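Local structure of glycoside Hydrolase Family 43_12 (7JVH) at residues P55-C60 with Y73-S78; A299-H304 with T332-F337; G317-I322 with P348-G353; F337-D342 with V355-K360. The protein probably hydrolyses arabinose- or xylose-containing plant polysaccharides or oligosaccharides, as an inverting glycoside hydrolase of family 43. One frame throughout, in Å; residues are numbered along the deposited sequence.

Contact 1. Residues P55-C60 with Y73-S78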
loop_
_atom_site.group_PDB
_atom_site.type_symbol
_atom_site.label_atom_id
_atom_site.label_comp_id
_atom_site.label_asym_id
_atom_site.label_seq_id
_atom_site.Cartn_x
_atom_site.Cartn_y
_atom_site.Cartn_z
ATOM N N PRO A 55 4.124 0.525 13.066
ATOM C CA PRO A 55 4.488 0.990 11.723
ATOM C C PRO A 55 4.499 2.496 11.467
ATOM O O PRO A 55 3.603 3.218 11.905
ATOM C CB PRO A 55 3.395 0.364 10.857
ATOM C CG PRO A 55 2.211 0.259 11.749
ATOM C CD PRO A 55 2.787 -0.091 13.098
ATOM N N ILE A 56 5.498 2.948 10.716
ATOM C CA ILE A 56 5.665 4.391 10.396
ATOM C C ILE A 56 4.656 4.804 9.334
ATOM O O ILE A 56 4.410 5.989 9.219
ATOM C CB ILE A 56 7.108 4.701 9.979
ATOM C CG1 ILE A 56 7.462 4.066 8.636
ATOM C CG2 ILE A 56 8.062 4.269 11.074
ATOM C CD1 ILE A 56 8.900 3.642 8.538
ATOM N N LEU A 57 4.206 3.856 8.522
ATOM C CA LEU A 57 3.122 4.088 7.565
ATOM C C LEU A 57 2.017 3.111 7.894
ATOM O O LEU A 57 2.160 1.920 7.721
ATOM C CB LEU A 57 3.581 3.904 6.127
ATOM C CG LEU A 57 4.768 4.703 5.611
ATOM C CD1 LEU A 57 5.132 4.248 4.205
ATOM C CD2 LEU A 57 4.473 6.188 5.620
ATOM N N GLN A 58 0.914 3.642 8.412
ATOM C CA GLN A 58 -0.258 2.884 8.794
ATOM C C GLN A 58 -1.113 2.703 7.555
ATOM O O GLN A 58 -1.132 3.569 6.677
ATOM C CB GLN A 58 -1.042 3.645 9.870
ATOM C CG GLN A 58 -0.282 3.879 11.161
ATOM C CD GLN A 58 -0.902 4.954 12.032
ATOM O OE1 GLN A 58 -1.000 6.106 11.629
ATOM N NE2 GLN A 58 -1.322 4.575 13.242
ATOM N N GLY A 59 -1.844 1.589 7.507
ATOM C CA GLY A 59 -2.678 1.235 6.366
ATOM C C GLY A 59 -1.867 0.582 5.248
ATOM O O GLY A 59 -0.656 0.359 5.401
ATOM N N CYS A 60 -2.532 0.299 4.127
ATOM C CA CYS A 60 -1.925 -0.421 3.013
ATOM C C CYS A 60 -0.731 0.327 2.415
ATOM O O CYS A 60 -0.890 1.241 1.588
ATOM C CB CYS A 60 -2.932 -0.734 1.914
ATOM S SG CYS A 60 -2.312 -1.930 0.696
ATOM N N TYR A 73 16.361 10.736 2.271
ATOM C CA TYR A 73 15.850 9.377 2.172
ATOM C C TYR A 73 14.569 9.393 1.347
ATOM O O TYR A 73 13.790 10.334 1.427
ATOM C CB TYR A 73 15.546 8.779 3.559
ATOM C CG TYR A 73 16.744 8.627 4.464
ATOM C CD1 TYR A 73 17.620 7.555 4.317
ATOM C CD2 TYR A 73 17.013 9.557 5.485
ATOM C CE1 TYR A 73 18.722 7.412 5.150
ATOM C CE2 TYR A 73 18.111 9.416 6.311
ATOM C CZ TYR A 73 18.959 8.343 6.138
ATOM O OH TYR A 73 20.065 8.209 6.945
ATOM N N TYR A 74 14.368 8.333 0.559
ATOM C CA TYR A 74 13.145 8.139 -0.222
ATOM C C TYR A 74 12.626 6.724 -0.004
ATOM O O TYR A 74 13.399 5.775 0.021
ATOM C CB TYR A 74 13.381 8.425 -1.705
ATOM C CG TYR A 74 13.847 9.844 -1.981
ATOM C CD1 TYR A 74 15.191 10.166 -1.942
ATOM C CD2 TYR A 74 12.941 10.853 -2.281
ATOM C CE1 TYR A 74 15.630 11.460 -2.191
ATOM C CE2 TYR A 74 13.367 12.142 -2.538
ATOM C CZ TYR A 74 14.713 12.438 -2.484
ATOM O OH TYR A 74 15.139 13.713 -2.726
ATOM N N LEU A 75 11.313 6.610 0.192
ATOM C CA LEU A 75 10.678 5.355 0.561
ATOM C C LEU A 75 9.433 5.176 -0.285
ATOM O O LEU A 75 8.657 6.116 -0.448
ATOM C CB LEU A 75 10.326 5.370 2.050
ATOM C CG LEU A 75 9.365 4.310 2.598
ATOM C CD1 LEU A 75 10.056 2.982 2.878
ATOM C CD2 LEU A 75 8.680 4.874 3.853
ATOM N N VAL A 76 9.256 3.966 -0.828
ATOM C CA VAL A 76 8.145 3.655 -1.720
ATOM C C VAL A 76 7.506 2.306 -1.389
ATOM O O VAL A 76 8.113 1.478 -0.702
ATOM C CB VAL A 76 8.576 3.706 -3.189
ATOM C CG1 VAL A 76 9.085 5.092 -3.558
ATOM C CG2 VAL A 76 9.630 2.652 -3.500
ATOM N N ASN A 77 6.277 2.114 -1.892
ATOM C CA ASN A 77 5.413 0.978 -1.583
ATOM C C ASN A 77 4.649 0.470 -2.826
ATOM O O ASN A 77 4.438 1.209 -3.798
ATOM C CB ASN A 77 4.400 1.396 -0.516
ATOM C CG ASN A 77 5.061 1.923 0.748
ATOM O OD1 ASN A 77 5.194 3.141 0.963
ATOM N ND2 ASN A 77 5.477 0.997 1.604
ATOM N N SER A 78 4.239 -0.800 -2.781
ATOM C CA SER A 78 3.351 -1.383 -3.766
ATOM C C SER A 78 1.949 -0.808 -3.585
ATOM O O SER A 78 1.620 -0.308 -2.518
ATOM C CB SER A 78 3.325 -2.911 -3.647
ATOM O OG SER A 78 3.118 -3.339 -2.326
#

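Contact 2. Residues A299-H304 with T332-F337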
loop_
_atom_site.group_PDB
_atom_site.type_symbol
_atom_site.label_atom_id
_atom_site.label_comp_id
_atom_site.label_asym_id
_atom_site.label_seq_id
_atom_site.Cartn_x
_atom_site.Cartn_y
_atom_site.Cartn_z
ATOM N N ALA A 299 1.424 -7.692 16.075
ATOM C CA ALA A 299 1.857 -7.639 14.680
ATOM C C ALA A 299 2.227 -9.025 14.166
ATOM O O ALA A 299 2.635 -9.886 14.928
ATOM C CB ALA A 299 3.050 -6.692 14.505
ATOM N N ASP A 300 2.112 -9.208 12.848
ATOM C CA ASP A 300 2.295 -10.497 12.192
ATOM C C ASP A 300 2.837 -10.305 10.764
ATOM O O ASP A 300 2.967 -9.166 10.276
ATOM C CB ASP A 300 0.937 -11.224 12.127
ATOM C CG ASP A 300 1.008 -12.645 12.581
ATOM O OD1 ASP A 300 2.114 -13.220 12.497
ATOM O OD2 ASP A 300 -0.006 -13.190 13.053
ATOM N N TRP A 301 3.122 -11.427 10.095
ATOM C CA TRP A 301 3.525 -11.485 8.683
ATOM C C TRP A 301 4.733 -10.598 8.371
ATOM O O TRP A 301 4.766 -9.918 7.354
ATOM C CB TRP A 301 2.368 -11.134 7.732
ATOM C CG TRP A 301 1.083 -11.935 7.902
ATOM C CD1 TRP A 301 0.815 -12.902 8.827
ATOM C CD2 TRP A 301 -0.117 -11.792 7.127
ATOM N NE1 TRP A 301 -0.464 -13.384 8.661
ATOM C CE2 TRP A 301 -1.056 -12.717 7.627
ATOM C CE3 TRP A 301 -0.487 -10.964 6.052
ATOM C CZ2 TRP A 301 -2.358 -12.822 7.115
ATOM C CZ3 TRP A 301 -1.775 -11.072 5.535
ATOM C CH2 TRP A 301 -2.697 -11.992 6.067
ATOM N N ALA A 302 5.737 -10.622 9.251
ATOM C CA ALA A 302 6.883 -9.737 9.133
ATOM C C ALA A 302 7.904 -10.269 8.125
ATOM O O ALA A 302 8.433 -11.369 8.281
ATOM C CB ALA A 302 7.526 -9.525 10.493
ATOM N N GLY A 303 8.176 -9.460 7.096
ATOM C CA GLY A 303 9.207 -9.729 6.123
ATOM C C GLY A 303 9.208 -8.689 5.017
ATOM O O GLY A 303 8.602 -7.616 5.155
ATOM N N HIS A 304 9.889 -9.030 3.913
ATOM C CA HIS A 304 10.062 -8.160 2.751
ATOM C C HIS A 304 10.702 -6.833 3.140
ATOM O O HIS A 304 10.112 -5.754 2.995
ATOM C CB HIS A 304 8.753 -7.913 1.986
ATOM C CG HIS A 304 8.969 -7.676 0.532
ATOM N ND1 HIS A 304 8.560 -8.581 -0.425
ATOM C CD2 HIS A 304 9.598 -6.681 -0.136
ATOM C CE1 HIS A 304 8.905 -8.143 -1.624
ATOM N NE2 HIS A 304 9.540 -6.994 -1.479
ATOM N N THR A 332 -6.627 -3.488 7.442
ATOM C CA THR A 332 -5.661 -2.402 7.338
ATOM C C THR A 332 -4.530 -2.669 6.353
ATOM O O THR A 332 -3.650 -1.815 6.149
ATOM C CB THR A 332 -5.091 -2.040 8.738
ATOM O OG1 THR A 332 -4.966 -3.229 9.540
ATOM C CG2 THR A 332 -6.052 -1.092 9.443
ATOM N N GLY A 333 -4.569 -3.831 5.701
ATOM C CA GLY A 333 -3.565 -4.203 4.727
ATOM C C GLY A 333 -2.224 -4.454 5.405
ATOM O O GLY A 333 -2.145 -4.534 6.635
ATOM N N ARG A 334 -1.174 -4.572 4.596
ATOM C CA ARG A 334 0.183 -4.728 5.078
ATOM C C ARG A 334 0.840 -3.351 5.165
ATOM O O ARG A 334 0.780 -2.557 4.211
ATOM C CB ARG A 334 0.982 -5.656 4.151
ATOM C CG ARG A 334 0.485 -7.093 4.111
ATOM C CD ARG A 334 1.108 -7.846 2.945
ATOM N NE ARG A 334 0.635 -7.286 1.671
ATOM C CZ ARG A 334 1.198 -7.465 0.485
ATOM N NH1 ARG A 334 2.288 -8.230 0.338
ATOM N NH2 ARG A 334 0.657 -6.885 -0.568
ATOM N N GLU A 335 1.466 -3.074 6.316
ATOM C CA GLU A 335 1.960 -1.743 6.647
ATOM C C GLU A 335 3.484 -1.725 6.681
ATOM O O GLU A 335 4.117 -2.792 6.756
ATOM C CB GLU A 335 1.399 -1.336 8.002
ATOM C CG GLU A 335 -0.101 -1.581 8.111
ATOM C CD GLU A 335 -0.680 -1.195 9.447
ATOM O OE1 GLU A 335 -0.616 -1.999 10.363
ATOM O OE2 GLU A 335 -1.233 -0.090 9.553
ATOM N N THR A 336 4.047 -0.534 6.504
ATOM C CA THR A 336 5.511 -0.345 6.507
ATOM C C THR A 336 6.004 -0.145 7.932
ATOM O O THR A 336 5.770 0.911 8.481
ATOM C CB THR A 336 5.913 0.928 5.774
ATOM O OG1 THR A 336 5.593 0.711 4.410
ATOM C CG2 THR A 336 7.387 1.215 5.895
ATOM N N PHE A 337 6.686 -1.142 8.472
ATOM C CA PHE A 337 7.245 -1.069 9.834
ATOM C C PHE A 337 8.717 -0.724 9.741
ATOM O O PHE A 337 9.309 -0.892 8.702
ATOM C CB PHE A 337 7.241 -2.448 10.473
ATOM C CG PHE A 337 5.882 -2.909 10.903
ATOM C CD1 PHE A 337 4.903 -3.176 9.970
ATOM C CD2 PHE A 337 5.585 -3.066 12.239
ATOM C CE1 PHE A 337 3.656 -3.603 10.372
ATOM C CE2 PHE A 337 4.339 -3.501 12.635
ATOM C CZ PHE A 337 3.377 -3.765 11.700
#

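Contact 3. Residues G317-I322 with P348-G353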
loop_
_atom_site.group_PDB
_atom_site.type_symbol
_atom_site.label_atom_id
_atom_site.label_comp_id
_atom_site.label_asym_id
_atom_site.label_seq_id
_atom_site.Cartn_x
_atom_site.Cartn_y
_atom_site.Cartn_z
ATOM N N GLY A 317 16.145 -0.836 8.992
ATOM C CA GLY A 317 15.441 -1.726 8.054
ATOM C C GLY A 317 13.937 -1.533 8.051
ATOM O O GLY A 317 13.324 -1.686 9.091
ATOM N N VAL A 318 13.361 -1.239 6.891
ATOM C CA VAL A 318 11.887 -1.078 6.794
ATOM C C VAL A 318 11.321 -2.399 6.288
ATOM O O VAL A 318 11.977 -3.020 5.493
ATOM C CB VAL A 318 11.504 0.076 5.859
ATOM C CG1 VAL A 318 11.944 1.421 6.396
ATOM C CG2 VAL A 318 12.017 -0.148 4.455
ATOM N N PHE A 319 10.156 -2.812 6.773
ATOM C CA PHE A 319 9.554 -4.081 6.304
ATOM C C PHE A 319 8.029 -4.003 6.362
ATOM O O PHE A 319 7.504 -2.967 6.710
ATOM C CB PHE A 319 10.065 -5.265 7.118
ATOM C CG PHE A 319 9.843 -5.186 8.603
ATOM C CD1 PHE A 319 10.546 -4.290 9.379
ATOM C CD2 PHE A 319 8.961 -6.033 9.233
ATOM C CE1 PHE A 319 10.361 -4.241 10.748
ATOM C CE2 PHE A 319 8.777 -5.981 10.601
ATOM C CZ PHE A 319 9.476 -5.085 11.356
ATOM N N LEU A 320 7.360 -5.097 6.005
ATOM C CA LEU A 320 5.921 -5.113 6.023
ATOM C C LEU A 320 5.436 -6.024 7.112
ATOM O O LEU A 320 6.142 -6.961 7.491
ATOM C CB LEU A 320 5.343 -5.508 4.653
ATOM C CG LEU A 320 5.395 -6.961 4.197
ATOM C CD1 LEU A 320 4.341 -7.814 4.890
ATOM C CD2 LEU A 320 5.231 -7.043 2.682
ATOM N N GLY A 321 4.232 -5.716 7.619
ATOM C CA GLY A 321 3.567 -6.516 8.618
ATOM C C GLY A 321 2.107 -6.144 8.609
ATOM O O GLY A 321 1.709 -5.185 7.953
ATOM N N ILE A 322 1.307 -6.939 9.325
ATOM C CA ILE A 322 -0.081 -6.668 9.591
ATOM C C ILE A 322 -0.336 -6.532 11.103
ATOM O O ILE A 322 0.305 -7.197 11.917
ATOM C CB ILE A 322 -0.970 -7.797 9.049
ATOM C CG1 ILE A 322 -0.723 -9.124 9.770
ATOM C CG2 ILE A 322 -0.735 -7.979 7.571
ATOM C CD1 ILE A 322 -1.776 -10.175 9.422
ATOM N N PRO A 348 23.920 -8.428 9.136
ATOM C CA PRO A 348 22.937 -7.496 9.694
ATOM C C PRO A 348 21.992 -8.166 10.679
ATOM O O PRO A 348 21.458 -9.235 10.387
ATOM C CB PRO A 348 22.153 -7.058 8.455
ATOM C CG PRO A 348 22.230 -8.220 7.536
ATOM C CD PRO A 348 23.599 -8.829 7.754
ATOM N N VAL A 349 21.792 -7.522 11.835
ATOM C CA VAL A 349 20.873 -7.958 12.871
ATOM C C VAL A 349 19.792 -6.893 12.952
ATOM O O VAL A 349 20.095 -5.718 13.127
ATOM C CB VAL A 349 21.570 -8.019 14.242
ATOM C CG1 VAL A 349 20.564 -8.186 15.379
ATOM C CG2 VAL A 349 22.620 -9.123 14.266
ATOM N N PHE A 350 18.538 -7.346 12.901
ATOM C CA PHE A 350 17.352 -6.475 13.088
ATOM C C PHE A 350 17.157 -6.388 14.596
ATOM O O PHE A 350 16.850 -7.413 15.175
ATOM C CB PHE A 350 16.121 -7.107 12.436
ATOM C CG PHE A 350 15.914 -6.739 10.993
ATOM C CD1 PHE A 350 16.608 -7.383 9.991
ATOM C CD2 PHE A 350 15.040 -5.734 10.633
ATOM C CE1 PHE A 350 16.436 -7.028 8.669
ATOM C CE2 PHE A 350 14.871 -5.378 9.311
ATOM C CZ PHE A 350 15.568 -6.028 8.330
ATOM N N GLU A 351 17.378 -5.221 15.196
ATOM C CA GLU A 351 17.271 -5.104 16.671
ATOM C C GLU A 351 15.860 -5.498 17.121
ATOM O O GLU A 351 14.919 -4.819 16.765
ATOM C CB GLU A 351 17.797 -3.746 17.132
ATOM C CG GLU A 351 19.311 -3.691 17.153
ATOM C CD GLU A 351 19.954 -2.364 17.494
ATOM O OE1 GLU A 351 19.235 -1.435 17.834
ATOM O OE2 GLU A 351 21.170 -2.274 17.416
ATOM N N ASN A 352 15.767 -6.607 17.849
ATOM C CA ASN A 352 14.518 -7.225 18.357
ATOM C C ASN A 352 13.630 -7.680 17.195
ATOM O O ASN A 352 12.431 -7.674 17.361
ATOM C CB ASN A 352 13.753 -6.337 19.335
ATOM C CG ASN A 352 14.625 -5.699 20.384
ATOM O OD1 ASN A 352 15.065 -6.359 21.305
ATOM N ND2 ASN A 352 14.847 -4.409 20.265
ATOM N N GLY A 353 14.214 -8.091 16.074
ATOM C CA GLY A 353 13.421 -8.531 14.917
ATOM C C GLY A 353 12.957 -9.957 15.086
ATOM O O GLY A 353 12.266 -10.440 14.233
#

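Contact 4. Residues F337-D342 with V355-K360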
loop_
_atom_site.group_PDB
_atom_site.type_symbol
_atom_site.label_atom_id
_atom_site.label_comp_id
_atom_site.label_asym_id
_atom_site.label_seq_id
_atom_site.Cartn_x
_atom_site.Cartn_y
_atom_site.Cartn_z
ATOM N N PHE A 337 6.686 -1.142 8.472
ATOM C CA PHE A 337 7.245 -1.069 9.834
ATOM C C PHE A 337 8.717 -0.724 9.741
ATOM O O PHE A 337 9.309 -0.892 8.702
ATOM C CB PHE A 337 7.241 -2.448 10.473
ATOM C CG PHE A 337 5.882 -2.909 10.903
ATOM C CD1 PHE A 337 4.903 -3.176 9.970
ATOM C CD2 PHE A 337 5.585 -3.066 12.239
ATOM C CE1 PHE A 337 3.656 -3.603 10.372
ATOM C CE2 PHE A 337 4.339 -3.501 12.635
ATOM C CZ PHE A 337 3.377 -3.765 11.700
HETATM N N MSE A 338 9.314 -0.274 10.838
HETATM C CA MSE A 338 10.766 0.007 10.822
HETATM C C MSE A 338 11.406 -0.553 12.083
HETATM O O MSE A 338 10.681 -0.799 13.035
HETATM C CB MSE A 338 11.077 1.488 10.645
HETATM C CG MSE A 338 12.396 1.706 9.970
HETATM SE SE MSE A 338 12.955 3.529 10.011
HETATM C CE MSE A 338 13.034 4.426 8.331
ATOM N N LEU A 339 12.716 -0.779 12.035
ATOM C CA LEU A 339 13.512 -1.320 13.161
ATOM C C LEU A 339 14.960 -0.870 12.968
ATOM O O LEU A 339 15.356 -0.661 11.832
ATOM C CB LEU A 339 13.446 -2.843 13.114
ATOM C CG LEU A 339 12.312 -3.514 13.874
ATOM C CD1 LEU A 339 12.513 -5.010 13.908
ATOM C CD2 LEU A 339 12.212 -2.974 15.278
ATOM N N PRO A 340 15.764 -0.689 14.029
ATOM C CA PRO A 340 17.154 -0.310 13.877
ATOM C C PRO A 340 17.928 -1.565 13.462
ATOM O O PRO A 340 17.544 -2.628 13.839
ATOM C CB PRO A 340 17.563 0.125 15.288
ATOM C CG PRO A 340 16.280 0.220 16.046
ATOM C CD PRO A 340 15.390 -0.819 15.419
ATOM N N VAL A 341 19.003 -1.404 12.700
ATOM C CA VAL A 341 19.765 -2.604 12.261
ATOM C C VAL A 341 21.236 -2.476 12.656
ATOM O O VAL A 341 21.858 -1.526 12.246
ATOM C CB VAL A 341 19.608 -2.820 10.745
ATOM C CG1 VAL A 341 20.619 -3.816 10.207
ATOM C CG2 VAL A 341 18.203 -3.251 10.386
ATOM N N ASP A 342 21.751 -3.405 13.452
ATOM C CA ASP A 342 23.172 -3.398 13.776
ATOM C C ASP A 342 23.920 -4.174 12.687
ATOM O O ASP A 342 23.644 -5.350 12.459
ATOM C CB ASP A 342 23.422 -4.032 15.148
ATOM C CG ASP A 342 24.895 -4.074 15.527
ATOM O OD1 ASP A 342 25.772 -3.750 14.708
ATOM O OD2 ASP A 342 25.190 -4.445 16.668
ATOM N N VAL A 355 11.881 -11.056 18.491
ATOM C CA VAL A 355 10.969 -11.089 19.641
ATOM C C VAL A 355 9.687 -10.344 19.275
ATOM O O VAL A 355 9.670 -9.601 18.303
ATOM C CB VAL A 355 11.647 -10.529 20.930
ATOM C CG1 VAL A 355 12.680 -11.513 21.431
ATOM C CG2 VAL A 355 12.240 -9.129 20.713
ATOM N N PRO A 356 8.559 -10.547 19.984
ATOM C CA PRO A 356 7.306 -9.857 19.635
ATOM C C PRO A 356 7.469 -8.340 19.540
ATOM O O PRO A 356 8.004 -7.724 20.463
ATOM C CB PRO A 356 6.364 -10.247 20.777
ATOM C CG PRO A 356 6.875 -11.582 21.218
ATOM C CD PRO A 356 8.389 -11.484 21.108
ATOM N N LEU A 357 7.063 -7.776 18.423
ATOM C CA LEU A 357 7.230 -6.331 18.202
ATOM C C LEU A 357 6.351 -5.512 19.146
ATOM O O LEU A 357 5.289 -5.982 19.545
ATOM C CB LEU A 357 6.843 -6.027 16.759
ATOM C CG LEU A 357 7.765 -6.586 15.688
ATOM C CD1 LEU A 357 7.167 -6.362 14.313
ATOM C CD2 LEU A 357 9.131 -5.943 15.772
ATOM N N SER A 358 6.837 -4.348 19.541
ATOM C CA SER A 358 5.994 -3.413 20.247
ATOM C C SER A 358 5.829 -2.186 19.378
ATOM O O SER A 358 6.661 -1.883 18.517
ATOM C CB SER A 358 6.542 -3.065 21.630
ATOM O OG SER A 358 7.873 -2.631 21.534
ATOM N N ILE A 359 4.726 -1.485 19.638
ATOM C CA ILE A 359 4.327 -0.280 18.931
ATOM C C ILE A 359 5.310 0.880 19.058
ATOM O O ILE A 359 5.362 1.729 18.182
ATOM C CB ILE A 359 2.916 0.120 19.385
ATOM C CG1 ILE A 359 2.222 0.932 18.301
ATOM C CG2 ILE A 359 2.947 0.825 20.724
ATOM C CD1 ILE A 359 1.851 0.146 17.070
ATOM N N LYS A 360 6.101 0.884 20.141
ATOM C CA LYS A 360 7.057 1.959 20.434
ATOM C C LYS A 360 8.473 1.526 20.193
ATOM O O LYS A 360 8.852 0.445 20.571
ATOM C CB LYS A 360 6.936 2.403 21.874
ATOM C CG LYS A 360 5.634 3.127 22.148
ATOM C CD LYS A 360 5.267 3.066 23.618
ATOM C CE LYS A 360 6.036 4.050 24.454
ATOM N NZ LYS A 360 6.054 3.652 25.887
#

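Contact 1. Residues P55-C60 with Y73-S78
The amide of N77 is the flat group here, and L57 meets it from the oxygen end: methyl CD1 of L57 lies 3.4 Å from OD1 of N77. CG and ND2 of N77 are both 4.2 Å from that same methyl, so the amide turns its oxygen, not its nitrogen, to the leucine. The nitrogen is engaged elsewhere, hydrogen-bonded to OG1 of T336 and to the carbonyl of P62. Those two acceptors fix which way round the amide sits, with OD1 on the side of L57.

This is a seam of the five-bladed beta-propeller characteristic of family 43. Strand 72-76 is the second strand of the first blade, whereas residues 55-60 belong to the loop that leads into that blade and run beside strand 335-342 of the last one. There I56 and L57 both face T336, which makes a classic beta bulge, and the amide of G59 is hydrogen-bonded to the carboxylate of E335. The loop thus couples the first and last blades, and L57 is the residue that packs, its side chain also touching F89, T336 and F377.

L57 is stretched out, with CD1 anti to CA (chi2 174°), which places this one methyl at the far end of the side chain. L75 answers from its strand with CG anti to the backbone N (chi1 166°). The two leucines point at each other and meet tip to tip inside the protein, where CD1 of L57 and CD2 of L75 are 3.6 Å apart.

Contact 2. Residues A299-H304 with T332-F337
With its CG anti to the carbonyl carbon (chi1 -74°), F337 swings its ring toward A299, whose methyl CB sits 3.9 Å from CE2 of the phenylalanine. CB of A299 is 4.1 Å from CZ of F337 as well, so the methyl lies by the CE2-CZ bond and comes in obliquely. The carbonyl oxygen of E335 lies in the plane of the ring at its edge.

The second pair is W301 and R334. W301 has chi2 near 2°, which turns CD1 back toward CA and sends the six-membered ring outward. The edge of that ring meets the arginine: CE3 of W301 is 4.4 Å from CG of R334, and this methylene lies near the indole plane. It is a loose apolar contact, made by the aliphatic part of the arginine and not by its guanidinium group. The polar ends have other business: NE1 of W301 is hydrogen-bonded to D261, and NH2 of R334 to the carbonyl of F556, a residue of the C-terminal domain.

Between strands 300-308 and 335-342 runs strand 316-322, with backbone bonds to both, so these side chains reach past a neighbouring strand. NH1 of R334 binds a glycerol, probably from the crystallisation liquor, and is 6.3 Å from ND1 of H304. The geometry is that of the last blade of a five-bladed propeller, with side chains meeting across the intervening strand 316-322; the glycerol at R334 is consistent with a pocket near the propeller centre, where family 43 enzymes bind their substrate.

Contact 3. Residues G317-I322 with P348-G353
This is a buried apolar contact inside the last blade of the five-bladed propeller, where one phenylalanine, F350, reaches from the fourth strand to the second. Strand 335-342 lies between the two, joined to G317 and F319 on one side and to V349 on the other by backbone hydrogen bonds, so the ring of F350 has to pass over it.

F350 holds CG roughly anti to its carbonyl carbon (chi1 -89°), which points the ring at G317, and CE2 leads. CE2 of F350 comes within 3.9 Å of CA of G317 and lies 4.0 Å from the carbonyl oxygen of G317. Because glycine has no side chain, the ring can settle directly on the strand backbone. The same CE2 is 4.5 Å from CD1 of F319, a looser approach in which the atoms of each ring come up obliquely to the other. The carbonyl oxygen of G317 lies in the plane of the F319 ring, at its edge, so one peptide group sits close to both aromatic side chains. Further along, F319 meets the ring of F337, and F350 also touches A305 of the blade's first strand.

F350 starts a type II turn that closes with a backbone bond of 2.9 Å from N of G353 to O of F350. The chain therefore reverses just where the aromatic side chain drives inward, while N352 in the turn is exposed.

Chemically the contact consists of carbon surfaces with one backbone oxygen nearby. It therefore relies on shape and burial, and the directional bonding that sets the spacing is left to the backbone of the intervening strand.

Contact 4. Residues F337-D342 with V355-K360
L357 forks over strand 335-342, one methyl going to F337 and the other to L339. The strand is the third of the last blade in the five-bladed propeller, and residues 355-360 form the loop that follows the blade's final strand 349-350 and leads into strand 360-362. The chain leaving the propeller is thus laid back across the blade it has just completed.

The conformation of L357 is a relaxed one, with CG anti to the carbonyl carbon (chi1 -68°) and CD1 anti to CA. The fork that results puts CD1 of L357 4.2 Å from CD2 of F337, an oblique approach to the ring. L339 has its chi1 at -90°, turned well off the usual -60°. Its CB does not head for the loop, and it is the outer end of the side chain, CD1 carried anti to CA (chi2 -171°), that comes near L357. The two leucines cross obliquely rather than meeting end on.

F337 and L339 flank M338, a selenomethionine whose side chain packs on V318 and L94 instead; this is the alternation expected along a strand. L357 also lies against F319 of the adjacent strand. The loop is held by Q288, whose OE1 takes the N-H of L357 and whose NE2 gives to O of V355, so the backbone that presents the leucine is clipped at two points. The closest approach between loop and strand is 4.0 Å, from CD2 of L357 to CD1 of L339.

Contacts 2, 3 and 4 all belong to the last propeller blade, and contact 1 ties the first blade to it through G59 with E335 and N77 with T336. F337 is shared by contacts 2 and 4, and CD1 of L357 lies 4.1 Å from CB of A299, so contacts 2 and 4 adjoin. Contacts 1 and 3 are fully buried, contact 4 is buried too apart from the partly exposed L357, while contact 2 is partly open. Nearer the chain's centre, contacts 1 and 2 bring in polar side chains (N77, W301, R334) whose nitrogens are bonded elsewhere, whereas contacts 3 and 4, about 18 and 20 Å from that centre, are aromatic and aliphatic packing.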